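Local coordinates for BH2851 (Bacillus halodurans, PDB 2GFG), which is of unknown function but carries a CYTH domain and is thought to be an adenylate cyclase or a related enzyme acting on triphosphates, at residues D32-D44 and Q115-A127. Residues are numbered along the deposited sequence; the frame is centred on the assembly and turned at random.
With EDO (1,2-ethanediol), chain G.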
loop_
_atom_site.group_PDB
_atom_site.type_symbol
_atom_site.label_atom_id
_atom_site.label_comp_id
_atom_site.label_asym_id
_atom_site.label_seq_id
_atom_site.Cartn_x
_atom_site.Cartn_y
_atom_site.Cartn_z
ATOM N N ASP A 32 5.735 -10.677 -15.070
ATOM C CA ASP A 32 6.338 -10.030 -13.879
ATOM C C ASP A 32 5.287 -9.367 -12.992
ATOM O O ASP A 32 5.522 -9.149 -11.803
ATOM C CB ASP A 32 7.389 -8.998 -14.302
ATOM C CG ASP A 32 8.591 -9.634 -14.991
ATOM O OD1 ASP A 32 9.015 -10.725 -14.558
ATOM O OD2 ASP A 32 9.121 -9.031 -15.953
ATOM N N PHE A 33 4.143 -9.012 -13.584
ATOM C CA PHE A 33 3.035 -8.426 -12.834
ATOM C C PHE A 33 2.309 -9.483 -12.003
ATOM O O PHE A 33 1.855 -10.507 -12.536
ATOM C CB PHE A 33 2.051 -7.723 -13.775
ATOM C CG PHE A 33 2.501 -6.356 -14.204
ATOM C CD1 PHE A 33 2.093 -5.227 -13.503
ATOM C CD2 PHE A 33 3.369 -6.198 -15.284
ATOM C CE1 PHE A 33 2.522 -3.943 -13.891
ATOM C CE2 PHE A 33 3.808 -4.921 -15.673
ATOM C CZ PHE A 33 3.381 -3.795 -14.966
ATOM N N LYS A 34 2.247 -9.247 -10.685
ATOM C CA LYS A 34 1.534 -10.124 -9.756
ATOM C C LYS A 34 0.301 -9.393 -9.216
ATOM O O LYS A 34 0.348 -8.202 -8.951
ATOM C CB LYS A 34 2.446 -10.533 -8.590
ATOM C CG LYS A 34 3.866 -11.005 -9.002
ATOM C CD LYS A 34 3.829 -12.186 -9.961
ATOM C CE LYS A 34 5.240 -12.660 -10.318
ATOM N NZ LYS A 34 5.233 -13.690 -11.410
ATOM N N LEU A 35 -0.779 -10.135 -9.022
ATOM C CA LEU A 35 -2.048 -9.567 -8.565
ATOM C C LEU A 35 -2.181 -9.693 -7.057
ATOM O O LEU A 35 -1.824 -10.718 -6.481
ATOM C CB LEU A 35 -3.222 -10.280 -9.265
ATOM C CG LEU A 35 -4.657 -9.859 -8.921
ATOM C CD1 LEU A 35 -4.869 -8.344 -9.027
ATOM C CD2 LEU A 35 -5.641 -10.605 -9.837
ATOM N N GLN A 36 -2.624 -8.607 -6.413
ATOM C CA GLN A 36 -2.904 -8.610 -4.976
ATOM C C GLN A 36 -4.189 -7.832 -4.672
ATOM O O GLN A 36 -4.576 -6.926 -5.426
ATOM C CB GLN A 36 -1.730 -8.010 -4.200
ATOM C CG GLN A 36 -1.504 -6.491 -4.470
ATOM C CD GLN A 36 -0.125 -6.015 -4.056
ATOM O OE1 GLN A 36 0.836 -6.780 -4.059
ATOM N NE2 GLN A 36 -0.022 -4.744 -3.712
ATOM N N ARG A 37 -4.848 -8.208 -3.574
ATOM C CA ARG A 37 -6.076 -7.555 -3.128
ATOM C C ARG A 37 -5.867 -6.967 -1.758
ATOM O O ARG A 37 -5.477 -7.666 -0.832
ATOM C CB ARG A 37 -7.213 -8.548 -3.072
ATOM C CG ARG A 37 -7.696 -8.989 -4.407
ATOM C CD ARG A 37 -9.071 -9.625 -4.316
ATOM N NE ARG A 37 -9.684 -9.788 -5.631
ATOM C CZ ARG A 37 -10.950 -10.172 -5.840
ATOM N NH1 ARG A 37 -11.762 -10.453 -4.806
ATOM N NH2 ARG A 37 -11.410 -10.279 -7.082
ATOM N N ASN A 38 -6.156 -5.677 -1.628
ATOM C CA ASN A 38 -6.030 -4.979 -0.372
ATOM C C ASN A 38 -7.402 -4.748 0.200
ATOM O O ASN A 38 -8.221 -4.066 -0.413
ATOM C CB ASN A 38 -5.319 -3.651 -0.585
ATOM C CG ASN A 38 -3.975 -3.819 -1.218
ATOM O OD1 ASN A 38 -3.124 -4.500 -0.689
ATOM N ND2 ASN A 38 -3.788 -3.219 -2.392
ATOM N N HIS A 39 -7.698 -5.420 1.316
ATOM C CA HIS A 39 -8.973 -5.259 2.003
ATOM C C HIS A 39 -8.783 -4.260 3.117
ATOM O O HIS A 39 -8.007 -4.499 4.033
ATOM C CB HIS A 39 -9.444 -6.588 2.571
ATOM C CG HIS A 39 -9.634 -7.652 1.541
ATOM N ND1 HIS A 39 -10.829 -7.845 0.881
ATOM C CD2 HIS A 39 -8.776 -8.577 1.044
ATOM C CE1 HIS A 39 -10.702 -8.846 0.028
ATOM N NE2 HIS A 39 -9.467 -9.309 0.109
ATOM N N TYR A 40 -9.499 -3.136 3.045
ATOM C CA TYR A 40 -9.291 -2.026 3.991
ATOM C C TYR A 40 -10.254 -2.050 5.152
ATOM O O TYR A 40 -11.421 -2.381 4.996
ATOM C CB TYR A 40 -9.392 -0.692 3.265
ATOM C CG TYR A 40 -8.404 -0.558 2.137
ATOM C CD1 TYR A 40 -7.035 -0.785 2.350
ATOM C CD2 TYR A 40 -8.819 -0.183 0.859
ATOM C CE1 TYR A 40 -6.113 -0.671 1.315
ATOM C CE2 TYR A 40 -7.900 -0.054 -0.190
ATOM C CZ TYR A 40 -6.545 -0.306 0.046
ATOM O OH TYR A 40 -5.630 -0.196 -0.977
ATOM N N PHE A 41 -9.742 -1.688 6.332
ATOM C CA PHE A 41 -10.534 -1.628 7.544
ATOM C C PHE A 41 -10.485 -0.230 8.137
ATOM O O PHE A 41 -9.440 0.426 8.129
ATOM C CB PHE A 41 -10.030 -2.642 8.555
ATOM C CG PHE A 41 -10.190 -4.054 8.113
ATOM C CD1 PHE A 41 -11.303 -4.798 8.504
ATOM C CD2 PHE A 41 -9.269 -4.635 7.250
ATOM C CE1 PHE A 41 -11.467 -6.118 8.077
ATOM C CE2 PHE A 41 -9.429 -5.951 6.819
ATOM C CZ PHE A 41 -10.542 -6.689 7.236
ATOM N N GLU A 42 -11.618 0.216 8.656
ATOM C CA GLU A 42 -11.734 1.541 9.217
ATOM C C GLU A 42 -13.033 1.644 10.019
ATOM O O GLU A 42 -13.961 0.850 9.815
ATOM C CB GLU A 42 -11.700 2.597 8.071
ATOM C CG GLU A 42 -11.778 4.062 8.500
ATOM C CD GLU A 42 -10.654 4.487 9.441
ATOM O OE1 GLU A 42 -10.703 4.118 10.633
ATOM O OE2 GLU A 42 -9.797 5.302 9.017
ATOM N N THR A 43 -13.057 2.563 10.986
ATOM C CA THR A 43 -14.273 2.867 11.755
ATOM C C THR A 43 -15.186 3.794 10.958
ATOM O O THR A 43 -14.759 4.399 9.985
ATOM C CB THR A 43 -13.932 3.542 13.127
ATOM O OG1 THR A 43 -13.268 4.790 12.905
ATOM C CG2 THR A 43 -13.033 2.636 13.968
ATOM N N ASP A 44 -16.440 3.911 11.387
ATOM C CA ASP A 44 -17.423 4.794 10.704
ATOM C C ASP A 44 -16.942 6.252 10.645
ATOM O O ASP A 44 -17.019 6.897 9.597
ATOM C CB ASP A 44 -18.794 4.724 11.402
ATOM C CG ASP A 44 -19.555 3.421 11.097
ATOM O OD1 ASP A 44 -18.963 2.489 10.494
ATOM O OD2 ASP A 44 -20.748 3.335 11.464
ATOM N N GLN A 115 -15.221 -1.392 16.683
ATOM C CA GLN A 115 -15.769 -0.435 15.708
ATOM C C GLN A 115 -15.157 -0.580 14.302
ATOM O O GLN A 115 -15.663 0.016 13.342
ATOM C CB GLN A 115 -15.572 1.002 16.211
ATOM C CG GLN A 115 -16.301 1.306 17.514
ATOM C CD GLN A 115 -17.814 1.151 17.392
ATOM O OE1 GLN A 115 -18.431 0.384 18.133
ATOM N NE2 GLN A 115 -18.405 1.834 16.411
ATOM N N LEU A 116 -14.061 -1.345 14.189
ATOM C CA LEU A 116 -13.411 -1.578 12.882
ATOM C C LEU A 116 -14.229 -2.536 12.045
ATOM O O LEU A 116 -14.805 -3.487 12.566
ATOM C CB LEU A 116 -11.993 -2.145 13.063
ATOM C CG LEU A 116 -10.910 -1.185 13.542
ATOM C CD1 LEU A 116 -9.654 -1.959 13.923
ATOM C CD2 LEU A 116 -10.594 -0.145 12.477
ATOM N N LYS A 117 -14.279 -2.281 10.738
ATOM C CA LYS A 117 -14.979 -3.172 9.800
ATOM C C LYS A 117 -14.408 -3.066 8.397
ATOM O O LYS A 117 -13.742 -2.087 8.053
ATOM C CB LYS A 117 -16.470 -2.858 9.781
ATOM C CG LYS A 117 -16.812 -1.397 9.444
ATOM C CD LYS A 117 -18.296 -1.094 9.682
ATOM C CE LYS A 117 -18.649 -1.097 11.179
ATOM N NZ LYS A 117 -20.047 -0.628 11.430
ATOM N N HIS A 118 -14.681 -4.088 7.587
ATOM C CA HIS A 118 -14.239 -4.113 6.201
ATOM C C HIS A 118 -15.007 -3.060 5.379
ATOM O O HIS A 118 -16.217 -3.176 5.184
ATOM C CB HIS A 118 -14.431 -5.510 5.607
ATOM C CG HIS A 118 -13.934 -5.642 4.205
ATOM N ND1 HIS A 118 -14.659 -6.269 3.216
ATOM C CD2 HIS A 118 -12.817 -5.167 3.610
ATOM C CE1 HIS A 118 -13.985 -6.215 2.081
ATOM N NE2 HIS A 118 -12.865 -5.550 2.292
ATOM N N ILE A 119 -14.289 -2.022 4.926
ATOM C CA ILE A 119 -14.916 -0.909 4.150
ATOM C C ILE A 119 -14.891 -1.156 2.634
ATOM O O ILE A 119 -15.754 -0.659 1.909
ATOM C CB ILE A 119 -14.279 0.497 4.485
ATOM C CG1 ILE A 119 -12.762 0.500 4.272
ATOM C CG2 ILE A 119 -14.609 0.892 5.923
ATOM C CD1 ILE A 119 -12.156 1.915 4.169
ATOM N N GLY A 120 -13.910 -1.932 2.166
ATOM C CA GLY A 120 -13.841 -2.309 0.752
ATOM C C GLY A 120 -12.495 -2.870 0.331
ATOM O O GLY A 120 -11.554 -2.919 1.124
ATOM N N THR A 121 -12.399 -3.234 -0.948
ATOM C CA THR A 121 -11.229 -3.912 -1.486
ATOM C C THR A 121 -10.713 -3.233 -2.761
ATOM O O THR A 121 -11.467 -3.004 -3.702
ATOM C CB THR A 121 -11.545 -5.394 -1.795
ATOM O OG1 THR A 121 -12.056 -6.021 -0.618
ATOM C CG2 THR A 121 -10.285 -6.152 -2.270
ATOM N N LEU A 122 -9.407 -2.956 -2.776
ATOM C CA LEU A 122 -8.721 -2.391 -3.929
ATOM C C LEU A 122 -7.742 -3.427 -4.460
ATOM O O LEU A 122 -6.897 -3.933 -3.704
ATOM C CB LEU A 122 -7.977 -1.113 -3.512
ATOM C CG LEU A 122 -7.099 -0.391 -4.546
ATOM C CD1 LEU A 122 -7.055 1.093 -4.243
ATOM C CD2 LEU A 122 -5.668 -0.964 -4.608
ATOM N N SER A 123 -7.856 -3.755 -5.753
ATOM C CA SER A 123 -6.962 -4.733 -6.387
ATOM C C SER A 123 -5.823 -4.033 -7.105
ATOM O O SER A 123 -6.030 -3.007 -7.737
ATOM C CB SER A 123 -7.731 -5.605 -7.374
ATOM O OG SER A 123 -8.674 -6.418 -6.699
ATOM N N THR A 124 -4.621 -4.614 -7.023
ATOM C CA THR A 124 -3.434 -4.058 -7.699
ATOM C C THR A 124 -2.652 -5.137 -8.446
ATOM O O THR A 124 -2.390 -6.214 -7.912
ATOM C CB THR A 124 -2.480 -3.354 -6.706
ATOM O OG1 THR A 124 -3.160 -2.260 -6.076
ATOM C CG2 THR A 124 -1.225 -2.812 -7.434
ATOM N N SER A 125 -2.309 -4.833 -9.697
ATOM C CA SER A 125 -1.387 -5.629 -10.472
ATOM C C SER A 125 -0.037 -4.935 -10.392
ATOM O O SER A 125 0.101 -3.787 -10.827
ATOM C CB SER A 125 -1.852 -5.727 -11.910
ATOM O OG SER A 125 -1.005 -6.556 -12.651
ATOM N N ARG A 126 0.961 -5.628 -9.833
ATOM C CA ARG A 126 2.237 -4.996 -9.472
ATOM C C ARG A 126 3.443 -5.673 -10.096
ATOM O O ARG A 126 3.587 -6.881 -10.026
ATOM C CB ARG A 126 2.402 -4.992 -7.951
ATOM C CG ARG A 126 3.781 -4.461 -7.467
ATOM C CD ARG A 126 3.838 -4.305 -5.969
ATOM N NE ARG A 126 2.942 -3.255 -5.485
ATOM C CZ ARG A 126 2.843 -2.872 -4.211
ATOM N NH1 ARG A 126 3.571 -3.470 -3.257
ATOM N NH2 ARG A 126 2.002 -1.903 -3.881
ATOM N N ALA A 127 4.331 -4.855 -10.661
ATOM C CA ALA A 127 5.652 -5.289 -11.078
ATOM C C ALA A 127 6.690 -4.557 -10.211
ATOM O O ALA A 127 6.518 -3.385 -9.901
ATOM C CB ALA A 127 5.867 -4.978 -12.531
HETATM C C1 EDO G . -1.759 -6.348 -15.955
HETATM O O1 EDO G . -0.572 -6.895 -15.371
HETATM C C2 EDO G . -1.786 -4.828 -15.763
HETATM O O2 EDO G . -0.568 -4.225 -16.243
HETATM O O HOH W 1 -1.564 -2.397 -3.639
HETATM O O HOH W 2 -17.289 2.203 13.164
#
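Tyr40 and Leu122 meet where two antiparallel strands, 34-42 and 117-131, run side by side in the closed barrel of the CYTH fold. The tight part is the face carrying Gln36, Asn38, Tyr40, Leu122, Thr124 and Arg126. Tyr40 CE2 sits 3.5 Å from Leu122 CB, Tyr40 CB rests on Ile119 CG1 at 3.7 Å, and helix 182-190 packs over this patch. A beta bulge interrupts the ladder here: Ile119 and Gly120 both lie opposite Tyr40, one donating to its O, the other accepting from its N.

Further along this face the packing turns polar. One water accepts from Gln36 NE2 (2.8 Å) and Asn38 ND2 (2.7 Å) and also binds Thr124 OG1; Asn38 OD1 accepts from Arg58 NE, and Thr124 OG1 also pairs with Ser141 OG. With CG between its backbone N and carbonyl carbon (chi1 66°) and an extended chain, Gln36 lays NE2 over the Arg126 guanidinium, 3.5 Å from CZ, amide plane turned 64°; both are donors, so no hydrogen bond joins them. Arg126 NE forms a salt bridge with Asp139 of strand 134-143. Such a polar interior is consistent with the anion-binding tunnel of CYTH proteins.

The other face is looser toward Leu35, where Arg37 CG only brushes Ser123 OG at 3.6 Å. Ser125 OG is hydrogen-bonded to O1 of an ethanediol, probably from the crystallisation liquor. On the Phe33 ring face opposite the ethanediol, Ala127 CB makes a CH-pi contact, 7° off the normal.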